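Gamma-glutamyltranspeptidase (Streptomyces lincolnensis, PDB 6J3A) probably catalyses transfer or hydrolysis of gamma-glutamyl groups as an LmbA-like member of the Ntn-hydrolase superfamily. Local coordinates at residues Pro485-Arg490 with Val495-Thr500; Asp425-Asp428 with Asn432-Ala435; Ala167-Pro172 with Leu183-Leu188. All blocks are in the same frame, centred on the assembly; numbering follows the deposited sequence.

Contact 1: Pro485-Arg490 with Val495-Thr500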
ATOM      1  N   PRO A 485      -0.589 -12.864 -18.780  1.00 23.89           N
ATOM      2  CA  PRO A 485      -0.988 -11.496 -18.436  1.00 24.14           C
ATOM      3  C   PRO A 485      -2.147 -10.998 -19.305  1.00 24.05           C
ATOM      4  O   PRO A 485      -2.485 -11.627 -20.313  1.00 24.06           O
ATOM      5  CB  PRO A 485       0.283 -10.673 -18.693  1.00 24.15           C
ATOM      6  CG  PRO A 485       1.064 -11.459 -19.684  1.00 24.21           C
ATOM      7  CD  PRO A 485       0.652 -12.901 -19.574  1.00 24.30           C
ATOM      8  N   SER A 486      -2.721  -9.864 -18.920  1.00 23.66           N
ATOM      9  CA  SER A 486      -3.869  -9.276 -19.618  1.00 24.42           C
ATOM     10  C   SER A 486      -3.694  -7.785 -19.813  1.00 24.48           C
ATOM     11  O   SER A 486      -3.071  -7.100 -18.989  1.00 24.47           O
ATOM     12  CB  SER A 486      -5.161  -9.489 -18.827  1.00 24.71           C
ATOM     13  OG  SER A 486      -5.323 -10.843 -18.449  1.00 25.12           O
ATOM     14  N   ILE A 487      -4.235  -7.299 -20.921  1.00 24.22           N
ATOM     15  CA  ILE A 487      -4.484  -5.881 -21.113  1.00 25.01           C
ATOM     16  C   ILE A 487      -5.922  -5.737 -21.612  1.00 25.34           C
ATOM     17  O   ILE A 487      -6.352  -6.462 -22.504  1.00 25.33           O
ATOM     18  CB  ILE A 487      -3.451  -5.230 -22.067  1.00 25.06           C
ATOM     19  CG1 ILE A 487      -2.115  -5.061 -21.337  1.00 25.39           C
ATOM     20  CG2 ILE A 487      -3.954  -3.874 -22.563  1.00 24.95           C
ATOM     21  CD1 ILE A 487      -1.031  -4.334 -22.110  1.00 25.99           C
ATOM     22  N   ALA A 488      -6.670  -4.808 -21.027  1.00 26.82           N
ATOM     23  CA  ALA A 488      -8.055  -4.571 -21.445  1.00 28.43           C
ATOM     24  C   ALA A 488      -8.195  -3.215 -22.095  1.00 29.55           C
ATOM     25  O   ALA A 488      -7.669  -2.227 -21.600  1.00 29.69           O
ATOM     26  CB  ALA A 488      -9.022  -4.697 -20.280  1.00 28.38           C
ATOM     27  N   LEU A 489      -8.890  -3.202 -23.228  1.00 31.70           N
ATOM     28  CA  LEU A 489      -9.292  -1.983 -23.910  1.00 32.80           C
ATOM     29  C   LEU A 489     -10.763  -1.679 -23.622  1.00 33.75           C
ATOM     30  O   LEU A 489     -11.562  -2.591 -23.378  1.00 31.88           O
ATOM     31  CB  LEU A 489      -9.077  -2.112 -25.422  1.00 33.22           C
ATOM     32  CG  LEU A 489      -7.829  -2.844 -25.929  1.00 33.37           C
ATOM     33  CD1 LEU A 489      -7.733  -2.780 -27.445  1.00 33.23           C
ATOM     34  CD2 LEU A 489      -6.575  -2.247 -25.322  1.00 33.39           C
ATOM     35  N   ARG A 490     -11.103  -0.395 -23.637  1.00 35.45           N
ATOM     36  CA  ARG A 490     -12.500   0.048 -23.618  1.00 37.54           C
ATOM     37  C   ARG A 490     -12.649   0.957 -24.822  1.00 37.75           C
ATOM     38  O   ARG A 490     -11.935   1.957 -24.919  1.00 38.15           O
ATOM     39  CB  ARG A 490     -12.819   0.791 -22.317  1.00 38.70           C
ATOM     40  CG  ARG A 490     -14.250   1.278 -22.172  1.00 39.48           C
ATOM     41  CD  ARG A 490     -15.208   0.134 -21.898  1.00 41.68           C
ATOM     42  NE  ARG A 490     -16.572   0.621 -21.660  1.00 43.74           N
ATOM     43  CZ  ARG A 490     -17.428   1.042 -22.601  1.00 44.01           C
ATOM     44  NH1 ARG A 490     -17.102   1.052 -23.897  1.00 44.72           N
ATOM     45  NH2 ARG A 490     -18.637   1.467 -22.237  1.00 43.81           N
ATOM     46  N   VAL A 495      -7.083   0.721 -21.345  1.00 30.39           N
ATOM     47  CA  VAL A 495      -7.436   1.250 -20.005  1.00 29.17           C
ATOM     48  C   VAL A 495      -6.930   0.487 -18.787  1.00 28.58           C
ATOM     49  O   VAL A 495      -6.841   1.089 -17.731  1.00 29.05           O
ATOM     50  CB  VAL A 495      -8.961   1.409 -19.777  1.00 29.38           C
ATOM     51  CG1 VAL A 495      -9.546   2.375 -20.785  1.00 29.76           C
ATOM     52  CG2 VAL A 495      -9.697   0.071 -19.795  1.00 29.57           C
ATOM     53  N   MET A 496      -6.659  -0.812 -18.897  1.00 27.26           N
ATOM     54  CA  MET A 496      -6.340  -1.631 -17.716  1.00 27.49           C
ATOM     55  C   MET A 496      -5.291  -2.682 -18.084  1.00 28.99           C
ATOM     56  O   MET A 496      -5.352  -3.292 -19.153  1.00 29.86           O
ATOM     57  CB  MET A 496      -7.611  -2.288 -17.130  1.00 26.42           C
ATOM     58  CG  MET A 496      -7.417  -3.002 -15.795  1.00 25.97           C
ATOM     59  SD  MET A 496      -8.940  -3.420 -14.894  1.00 26.90           S
ATOM     60  CE  MET A 496      -9.711  -4.535 -16.068  1.00 27.87           C
ATOM     61  N   ALA A 497      -4.316  -2.859 -17.200  1.00 29.41           N
ATOM     62  CA  ALA A 497      -3.247  -3.836 -17.364  1.00 29.15           C
ATOM     63  C   ALA A 497      -3.201  -4.599 -16.072  1.00 29.31           C
ATOM     64  O   ALA A 497      -3.062  -4.002 -15.005  1.00 29.24           O
ATOM     65  CB  ALA A 497      -1.913  -3.146 -17.610  1.00 28.95           C
ATOM     66  N   PHE A 498      -3.299  -5.915 -16.167  1.00 30.01           N
ATOM     67  CA  PHE A 498      -3.489  -6.740 -14.991  1.00 29.95           C
ATOM     68  C   PHE A 498      -2.969  -8.166 -15.173  1.00 29.75           C
ATOM     69  O   PHE A 498      -2.543  -8.573 -16.261  1.00 28.19           O
ATOM     70  CB  PHE A 498      -4.971  -6.702 -14.561  1.00 30.24           C
ATOM     71  CG  PHE A 498      -5.933  -7.223 -15.589  1.00 30.22           C
ATOM     72  CD1 PHE A 498      -6.228  -6.486 -16.728  1.00 30.85           C
ATOM     73  CD2 PHE A 498      -6.582  -8.441 -15.398  1.00 30.42           C
ATOM     74  CE1 PHE A 498      -7.132  -6.963 -17.670  1.00 30.68           C
ATOM     75  CE2 PHE A 498      -7.489  -8.923 -16.336  1.00 30.22           C
ATOM     76  CZ  PHE A 498      -7.771  -8.177 -17.468  1.00 30.01           C
ATOM     77  N   GLY A 499      -2.962  -8.892 -14.064  1.00 30.13           N
ATOM     78  CA  GLY A 499      -2.566 -10.289 -14.048  1.00 30.27           C
ATOM     79  C   GLY A 499      -2.488 -10.854 -12.650  1.00 30.55           C
ATOM     80  O   GLY A 499      -2.829 -10.191 -11.670  1.00 31.52           O
ATOM     81  N   THR A 500      -2.055 -12.102 -12.577  1.00 29.94           N
ATOM     82  CA  THR A 500      -1.911 -12.817 -11.316  1.00 29.94           C
ATOM     83  C   THR A 500      -1.120 -14.088 -11.554  1.00 30.37           C
ATOM     84  O   THR A 500      -1.234 -14.691 -12.619  1.00 32.73           O
ATOM     85  CB  THR A 500      -3.274 -13.224 -10.686  1.00 30.00           C
ATOM     86  OG1 THR A 500      -3.052 -13.965  -9.483  1.00 31.23           O
ATOM     87  CG2 THR A 500      -4.117 -14.097 -11.609  1.00 30.37           C
TER

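Contact 2: Asp425-Asp428 with Asn432-Ala435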
ATOM      1  N   ASP A 425       2.513  -4.986 -13.073  1.00 26.15           N
ATOM      2  CA  ASP A 425       1.901  -4.073 -14.050  1.00 26.32           C
ATOM      3  C   ASP A 425       2.469  -2.692 -13.835  1.00 25.78           C
ATOM      4  O   ASP A 425       2.729  -2.315 -12.697  1.00 24.58           O
ATOM      5  CB  ASP A 425       0.398  -3.933 -13.831  1.00 27.02           C
ATOM      6  CG  ASP A 425      -0.324  -5.238 -13.863  1.00 27.45           C
ATOM      7  OD1 ASP A 425      -0.442  -5.793 -14.977  1.00 29.29           O
ATOM      8  OD2 ASP A 425      -0.794  -5.691 -12.801  1.00 25.36           O
ATOM      9  N   VAL A 426       2.630  -1.929 -14.914  1.00 25.20           N
ATOM     10  CA  VAL A 426       3.034  -0.521 -14.805  1.00 25.37           C
ATOM     11  C   VAL A 426       2.245   0.336 -15.786  1.00 26.08           C
ATOM     12  O   VAL A 426       1.965  -0.085 -16.896  1.00 26.87           O
ATOM     13  CB  VAL A 426       4.544  -0.300 -15.057  1.00 24.53           C
ATOM     14  CG1 VAL A 426       4.943   1.143 -14.735  1.00 24.42           C
ATOM     15  CG2 VAL A 426       5.385  -1.262 -14.233  1.00 24.31           C
ATOM     16  N   VAL A 427       1.876   1.531 -15.346  1.00 27.14           N
ATOM     17  CA  VAL A 427       1.404   2.584 -16.232  1.00 27.98           C
ATOM     18  C   VAL A 427       2.159   3.861 -15.880  1.00 28.53           C
ATOM     19  O   VAL A 427       2.302   4.196 -14.703  1.00 28.90           O
ATOM     20  CB  VAL A 427      -0.119   2.771 -16.144  1.00 28.58           C
ATOM     21  CG1 VAL A 427      -0.572   3.068 -14.723  1.00 28.53           C
ATOM     22  CG2 VAL A 427      -0.584   3.856 -17.109  1.00 29.20           C
ATOM     23  N   ASP A 428       2.664   4.556 -16.891  1.00 29.46           N
ATOM     24  CA  ASP A 428       3.485   5.758 -16.654  1.00 30.76           C
ATOM     25  C   ASP A 428       2.742   7.060 -17.026  1.00 32.07           C
ATOM     26  O   ASP A 428       1.592   7.024 -17.489  1.00 31.55           O
ATOM     27  CB  ASP A 428       4.849   5.631 -17.356  1.00 30.55           C
ATOM     28  CG  ASP A 428       4.745   5.562 -18.872  1.00 30.76           C
ATOM     29  OD1 ASP A 428       3.708   5.943 -19.450  1.00 31.12           O
ATOM     30  OD2 ASP A 428       5.724   5.120 -19.501  1.00 30.91           O
ATOM     31  N   ASN A 432       1.836   4.849 -21.274  1.00 30.23           N
ATOM     32  CA  ASN A 432       2.329   3.522 -21.678  1.00 29.03           C
ATOM     33  C   ASN A 432       1.895   2.522 -20.602  1.00 29.00           C
ATOM     34  O   ASN A 432       1.904   2.850 -19.418  1.00 30.16           O
ATOM     35  CB  ASN A 432       3.857   3.507 -21.801  1.00 28.66           C
ATOM     36  CG  ASN A 432       4.393   4.524 -22.808  1.00 28.51           C
ATOM     37  OD1 ASN A 432       3.946   4.566 -23.945  1.00 28.22           O
ATOM     38  ND2 ASN A 432       5.365   5.335 -22.390  1.00 27.90           N
ATOM     39  N   MET A 433       1.485   1.330 -21.007  1.00 28.15           N
ATOM     40  CA  MET A 433       1.175   0.271 -20.050  1.00 29.00           C
ATOM     41  C   MET A 433       1.968  -0.972 -20.370  1.00 29.46           C
ATOM     42  O   MET A 433       2.412  -1.167 -21.511  1.00 31.03           O
ATOM     43  CB  MET A 433      -0.304  -0.077 -20.055  1.00 29.58           C
ATOM     44  CG  MET A 433      -1.205   1.121 -19.866  1.00 30.28           C
ATOM     45  SD  MET A 433      -2.938   0.650 -19.910  1.00 31.26           S
ATOM     46  CE  MET A 433      -3.196   0.299 -18.187  1.00 31.61           C
ATOM     47  N   VAL A 434       2.130  -1.805 -19.345  1.00 28.60           N
ATOM     48  CA  VAL A 434       2.800  -3.098 -19.462  1.00 27.94           C
ATOM     49  C   VAL A 434       2.196  -4.079 -18.433  1.00 27.18           C
ATOM     50  O   VAL A 434       1.830  -3.683 -17.335  1.00 27.32           O
ATOM     51  CB  VAL A 434       4.330  -2.935 -19.326  1.00 27.65           C
ATOM     52  CG1 VAL A 434       4.737  -2.566 -17.911  1.00 28.06           C
ATOM     53  CG2 VAL A 434       5.054  -4.175 -19.798  1.00 28.24           C
ATOM     54  N   ALA A 435       2.053  -5.344 -18.814  1.00 27.05           N
ATOM     55  CA  ALA A 435       1.595  -6.403 -17.897  1.00 26.90           C
ATOM     56  C   ALA A 435       2.425  -7.650 -18.173  1.00 26.66           C
ATOM     57  O   ALA A 435       2.431  -8.148 -19.302  1.00 26.53           O
ATOM     58  CB  ALA A 435       0.116  -6.700 -18.090  1.00 26.79           C
TER

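Contact 3: Ala167-Pro172 with Leu183-Leu188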
ATOM      1  N   ALA A 167      21.941 -26.110  -1.557  1.00 33.88           N
ATOM      2  CA  ALA A 167      22.275 -26.032  -0.134  1.00 33.09           C
ATOM      3  C   ALA A 167      23.289 -24.918   0.155  1.00 32.84           C
ATOM      4  O   ALA A 167      23.111 -24.162   1.108  1.00 32.43           O
ATOM      5  CB  ALA A 167      22.797 -27.367   0.360  1.00 33.80           C
ATOM      6  N   ASP A 168      24.316 -24.791  -0.689  1.00 33.34           N
ATOM      7  CA  ASP A 168      25.338 -23.724  -0.561  1.00 33.80           C
ATOM      8  C   ASP A 168      24.752 -22.319  -0.540  1.00 35.11           C
ATOM      9  O   ASP A 168      25.270 -21.434   0.140  1.00 36.31           O
ATOM     10  CB  ASP A 168      26.362 -23.775  -1.715  1.00 33.88           C
ATOM     11  CG  ASP A 168      27.223 -25.032  -1.702  1.00 34.25           C
ATOM     12  OD1 ASP A 168      27.370 -25.664  -0.634  1.00 35.66           O
ATOM     13  OD2 ASP A 168      27.764 -25.384  -2.773  1.00 33.90           O
ATOM     14  N   VAL A 169      23.693 -22.115  -1.311  1.00 36.40           N
ATOM     15  CA  VAL A 169      23.065 -20.804  -1.450  1.00 36.09           C
ATOM     16  C   VAL A 169      21.941 -20.602  -0.429  1.00 35.50           C
ATOM     17  O   VAL A 169      21.859 -19.535   0.190  1.00 34.84           O
ATOM     18  CB  VAL A 169      22.547 -20.612  -2.888  1.00 36.92           C
ATOM     19  CG1 VAL A 169      21.777 -19.303  -3.030  1.00 37.07           C
ATOM     20  CG2 VAL A 169      23.714 -20.649  -3.870  1.00 37.10           C
ATOM     21  N   TYR A 170      21.100 -21.620  -0.245  1.00 33.87           N
ATOM     22  CA  TYR A 170      19.882 -21.489   0.568  1.00 35.00           C
ATOM     23  C   TYR A 170      19.939 -22.096   1.973  1.00 35.87           C
ATOM     24  O   TYR A 170      19.076 -21.808   2.801  1.00 36.67           O
ATOM     25  CB  TYR A 170      18.677 -22.041  -0.207  1.00 35.43           C
ATOM     26  CG  TYR A 170      18.301 -21.157  -1.384  1.00 35.85           C
ATOM     27  CD1 TYR A 170      17.654 -19.929  -1.187  1.00 36.03           C
ATOM     28  CD2 TYR A 170      18.617 -21.522  -2.694  1.00 36.03           C
ATOM     29  CE1 TYR A 170      17.318 -19.105  -2.263  1.00 35.01           C
ATOM     30  CE2 TYR A 170      18.285 -20.700  -3.773  1.00 35.82           C
ATOM     31  CZ  TYR A 170      17.636 -19.497  -3.554  1.00 35.48           C
ATOM     32  OH  TYR A 170      17.308 -18.692  -4.625  1.00 36.02           O
ATOM     33  N   LEU A 171      20.953 -22.916   2.239  1.00 35.81           N
ATOM     34  CA  LEU A 171      21.168 -23.506   3.553  1.00 34.86           C
ATOM     35  C   LEU A 171      22.613 -23.275   4.005  1.00 36.36           C
ATOM     36  O   LEU A 171      23.279 -24.215   4.442  1.00 36.30           O
ATOM     37  CB  LEU A 171      20.866 -25.007   3.510  1.00 34.06           C
ATOM     38  CG  LEU A 171      19.454 -25.496   3.195  1.00 33.53           C
ATOM     39  CD1 LEU A 171      19.444 -27.018   3.169  1.00 33.42           C
ATOM     40  CD2 LEU A 171      18.441 -25.002   4.210  1.00 33.30           C
ATOM     41  N   PRO A 172      23.114 -22.027   3.900  1.00 38.25           N
ATOM     42  CA  PRO A 172      24.473 -21.785   4.408  1.00 38.77           C
ATOM     43  C   PRO A 172      24.565 -22.170   5.881  1.00 38.51           C
ATOM     44  O   PRO A 172      23.761 -21.688   6.691  1.00 37.06           O
ATOM     45  CB  PRO A 172      24.658 -20.273   4.242  1.00 39.33           C
ATOM     46  CG  PRO A 172      23.268 -19.725   4.221  1.00 40.17           C
ATOM     47  CD  PRO A 172      22.433 -20.770   3.543  1.00 39.06           C
ATOM     48  N   LEU A 183      18.227 -11.852   4.021  1.00 33.91           N
ATOM     49  CA  LEU A 183      18.527 -12.977   3.135  1.00 34.72           C
ATOM     50  C   LEU A 183      19.374 -12.455   1.992  1.00 35.03           C
ATOM     51  O   LEU A 183      18.998 -11.472   1.360  1.00 34.42           O
ATOM     52  CB  LEU A 183      17.238 -13.577   2.567  1.00 35.13           C
ATOM     53  CG  LEU A 183      17.360 -14.516   1.362  1.00 35.74           C
ATOM     54  CD1 LEU A 183      18.234 -15.730   1.673  1.00 36.28           C
ATOM     55  CD2 LEU A 183      15.973 -14.955   0.923  1.00 35.78           C
ATOM     56  N   ARG A 184      20.490 -13.127   1.713  1.00 34.84           N
ATOM     57  CA  ARG A 184      21.393 -12.734   0.629  1.00 35.23           C
ATOM     58  C   ARG A 184      21.608 -13.820  -0.410  1.00 34.03           C
ATOM     59  O   ARG A 184      21.437 -15.010  -0.142  1.00 33.32           O
ATOM     60  CB  ARG A 184      22.750 -12.355   1.189  1.00 36.66           C
ATOM     61  CG  ARG A 184      22.803 -10.987   1.816  1.00 38.08           C
ATOM     62  CD  ARG A 184      24.171 -10.765   2.440  1.00 39.71           C
ATOM     63  NE  ARG A 184      24.141  -9.620   3.346  1.00 40.98           N
ATOM     64  CZ  ARG A 184      23.753  -9.666   4.620  1.00 41.82           C
ATOM     65  NH1 ARG A 184      23.359 -10.814   5.189  1.00 41.35           N
ATOM     66  NH2 ARG A 184      23.755  -8.548   5.338  1.00 42.16           N
ATOM     67  N   ASN A 185      21.988 -13.371  -1.600  1.00 32.60           N
ATOM     68  CA  ASN A 185      22.503 -14.231  -2.646  1.00 32.31           C
ATOM     69  C   ASN A 185      23.683 -13.493  -3.298  1.00 30.38           C
ATOM     70  O   ASN A 185      23.526 -12.883  -4.359  1.00 28.77           O
ATOM     71  CB  ASN A 185      21.400 -14.582  -3.653  1.00 33.26           C
ATOM     72  CG  ASN A 185      21.833 -15.640  -4.663  1.00 34.19           C
ATOM     73  OD1 ASN A 185      23.025 -15.825  -4.940  1.00 35.03           O
ATOM     74  ND2 ASN A 185      20.856 -16.327  -5.237  1.00 34.28           N
ATOM     75  N   PRO A 186      24.868 -13.540  -2.656  1.00 30.20           N
ATOM     76  CA  PRO A 186      26.045 -12.823  -3.193  1.00 31.19           C
ATOM     77  C   PRO A 186      26.514 -13.305  -4.568  1.00 31.47           C
ATOM     78  O   PRO A 186      27.096 -12.521  -5.315  1.00 32.30           O
ATOM     79  CB  PRO A 186      27.139 -13.045  -2.133  1.00 30.91           C
ATOM     80  CG  PRO A 186      26.657 -14.167  -1.280  1.00 31.47           C
ATOM     81  CD  PRO A 186      25.163 -14.233  -1.388  1.00 30.81           C
ATOM     82  N   THR A 187      26.273 -14.575  -4.891  1.00 31.20           N
ATOM     83  CA  THR A 187      26.631 -15.110  -6.202  1.00 31.33           C
ATOM     84  C   THR A 187      25.783 -14.476  -7.322  1.00 31.45           C
ATOM     85  O   THR A 187      26.319 -14.018  -8.335  1.00 30.39           O
ATOM     86  CB  THR A 187      26.517 -16.646  -6.237  1.00 31.50           C
ATOM     87  OG1 THR A 187      27.254 -17.216  -5.147  1.00 30.44           O
ATOM     88  CG2 THR A 187      27.081 -17.188  -7.536  1.00 32.38           C
ATOM     89  N   LEU A 188      24.467 -14.452  -7.136  1.00 32.04           N
ATOM     90  CA  LEU A 188      23.573 -13.816  -8.107  1.00 32.14           C
ATOM     91  C   LEU A 188      23.972 -12.360  -8.298  1.00 32.34           C
ATOM     92  O   LEU A 188      24.027 -11.853  -9.425  1.00 33.49           O
ATOM     93  CB  LEU A 188      22.115 -13.924  -7.655  1.00 32.13           C
ATOM     94  CG  LEU A 188      21.075 -13.092  -8.416  1.00 32.30           C
ATOM     95  CD1 LEU A 188      20.966 -13.511  -9.867  1.00 33.35           C
ATOM     96  CD2 LEU A 188      19.722 -13.200  -7.746  1.00 32.17           C
TER

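Contact 1: Pro485-Arg490 with Val495-Thr500
Ser486-Arg490 and Val495-Gly499 run antiparallel at 162°, their axes 4.7 Å apart, as paired strands of a beta hairpin in the alpha-beta-beta-alpha sandwich characteristic of Ntn hydrolases. Ser486 and Phe498 form one hydrogen-bonded pair: Ser486 N reaches Phe498 O at 3.0 Å, and Phe498 N returns an almost straight bond (175°) to Ser486 O. Ala488 N gives Met496 O a shorter bond of 2.7 Å. Next to it a classic beta bulge sets both Val495 and Met496 against Ala488, whose O therefore accepts two N-H groups, from Val495 N at 3.0 Å and from Met496 N at 3.2 Å.

On the face shared by Ser486, Ala488, Met496 and Phe498, the aromatic ring leans across to the neighbouring strand, because chi1 of 61° holds CG between the backbone N and the carbonyl carbon. Ser486 CB sits over the ring face, 3.4 Å from the Phe498 centroid, in a CH-pi contact, while Ala488 CB lies at the ring edge, 3.9 Å from Phe498 CE1. The hydroxyl OG of Ser486 finds its polar partner in Lys272 NZ. Helix 506-519 covers this face, with Phe514 on Ala488 and Met496. On the other face, Ile487 CG1 stands 4.2 Å from Ala497 CB, with Leu64 and Met433 adjoining. Near the turn, Arg490 bends at chi2 and carries its guanidinium away to a cation-pi contact with Trp268, while its CB rests on Val495 CG1.

Contact 2: Asp425-Asp428 with Asn432-Ala435
Where the strands turn, the Asp428 carboxylate takes two hydrogen bonds from Asn432, one from its amide ND2 and one from its backbone N. Asp428 OD2 accepts from Asn432 ND2 at 2.9 Å through its syn lone pair, and lies nearly in the amide plane. Asn432 N gives the second bond, of 2.8 Å, to Asp428 OD1, bent to 131° and well out of the carboxylate plane. The carboxylate and the amide are turned 70° against each other. Both groups have further partners: Ala36 N, at the start of helix 36-50, also bonds to Asp428 OD2, and Asn432 OD1 accepts from Ala68 N.

Among main-chain bonds, Val426 and Val434 form a reciprocal hydrogen-bonded pair, and Asp428 N donates to Asn432 O at 3.1 Å. Between these rungs, CA-H groups approach carbonyls, the nearest being Val427 CA to Asn432 O at 3.2 Å.

Side-chain packing divides over the two faces. Val426 CB touches Val434 CG1 at 3.6 Å, side by side beneath helix 36-50; chi1 of 70° puts that methyl between the backbone N and the carbonyl carbon of Val434. On the reverse, Val427 CG2 lies 3.9 Å from Met433 CG, and a polar atom, Asp425 OD1, lies 3.3 Å from the methyl Ala435 CB. Val592 and Ala497 pack against this reverse face, so the short antiparallel hairpin has a helix on one side and strands on the other, the layering of the Ntn-hydrolase sandwich.

Contact 3: Ala167-Pro172 with Leu183-Leu188
A methyl of Val169, CG1, lies against the side-chain amide of Asn185. The asparagine side chain starts at CB, on a backbone tied by peptide hydrogen bonding to Ala138. From there CG extends anti to the backbone N (chi1 -172°), which carries the amide across to Val169, whose CG1 lies 4.0 Å from Asn185 CG. The two ends of the amide then part company. Asn185 OD1 turns to its own chain and accepts a straight bond of 3.0 Å from Leu188 N, with the donor well above the carbonyl plane. This makes Asn185 the N-cap of helix 186-200: its side chain takes up an N-H in the first turn, where no preceding helical carbonyl exists to receive it. Asn185 ND2 faces the other helix end, 3.8 Å from Val169 CG1 and 4.3 Å from Tyr170 OH, and its polar need is met by Gly453 O.

Val169 and Tyr170 belong to the last turn of helix 164-170, which is closed by Leu171 N to Ala167 O at 2.7 Å. The same Val169 CG1 that touches the amide also sits 3.8 Å above the plane of the Tyr170 ring, towards its rim; one methyl thus touches both ring and amide, which lie in directions roughly at right angles from it. Val448 packs on both Val169 and Tyr170, and the tyrosine runs on inward against Phe159, Val152 and Leu443.

In the fold
Contacts 1 and 2 are buried hairpins with centres 9 Å apart, and they touch: Ala435 CB meets Ser486 O, and Asp425 OD1 comes within 3.1 Å of Phe498 N. They face each other across the middle of the Ntn sandwich, each with a helix over its outer face. In both, backbone hydrogen bonds and apolar side chains prevail; of the two, only contact 2 has hydrogen bonds from side chains between its strands. Contact 3 is partly buried, about 20 Å away by nearest atoms from either hairpin and across the chain's centre from contact 1. There two helix ends meet through a methyl and an amide, whose hydrogen bonds go to its own helix start and to a residue outside the contact, not across it.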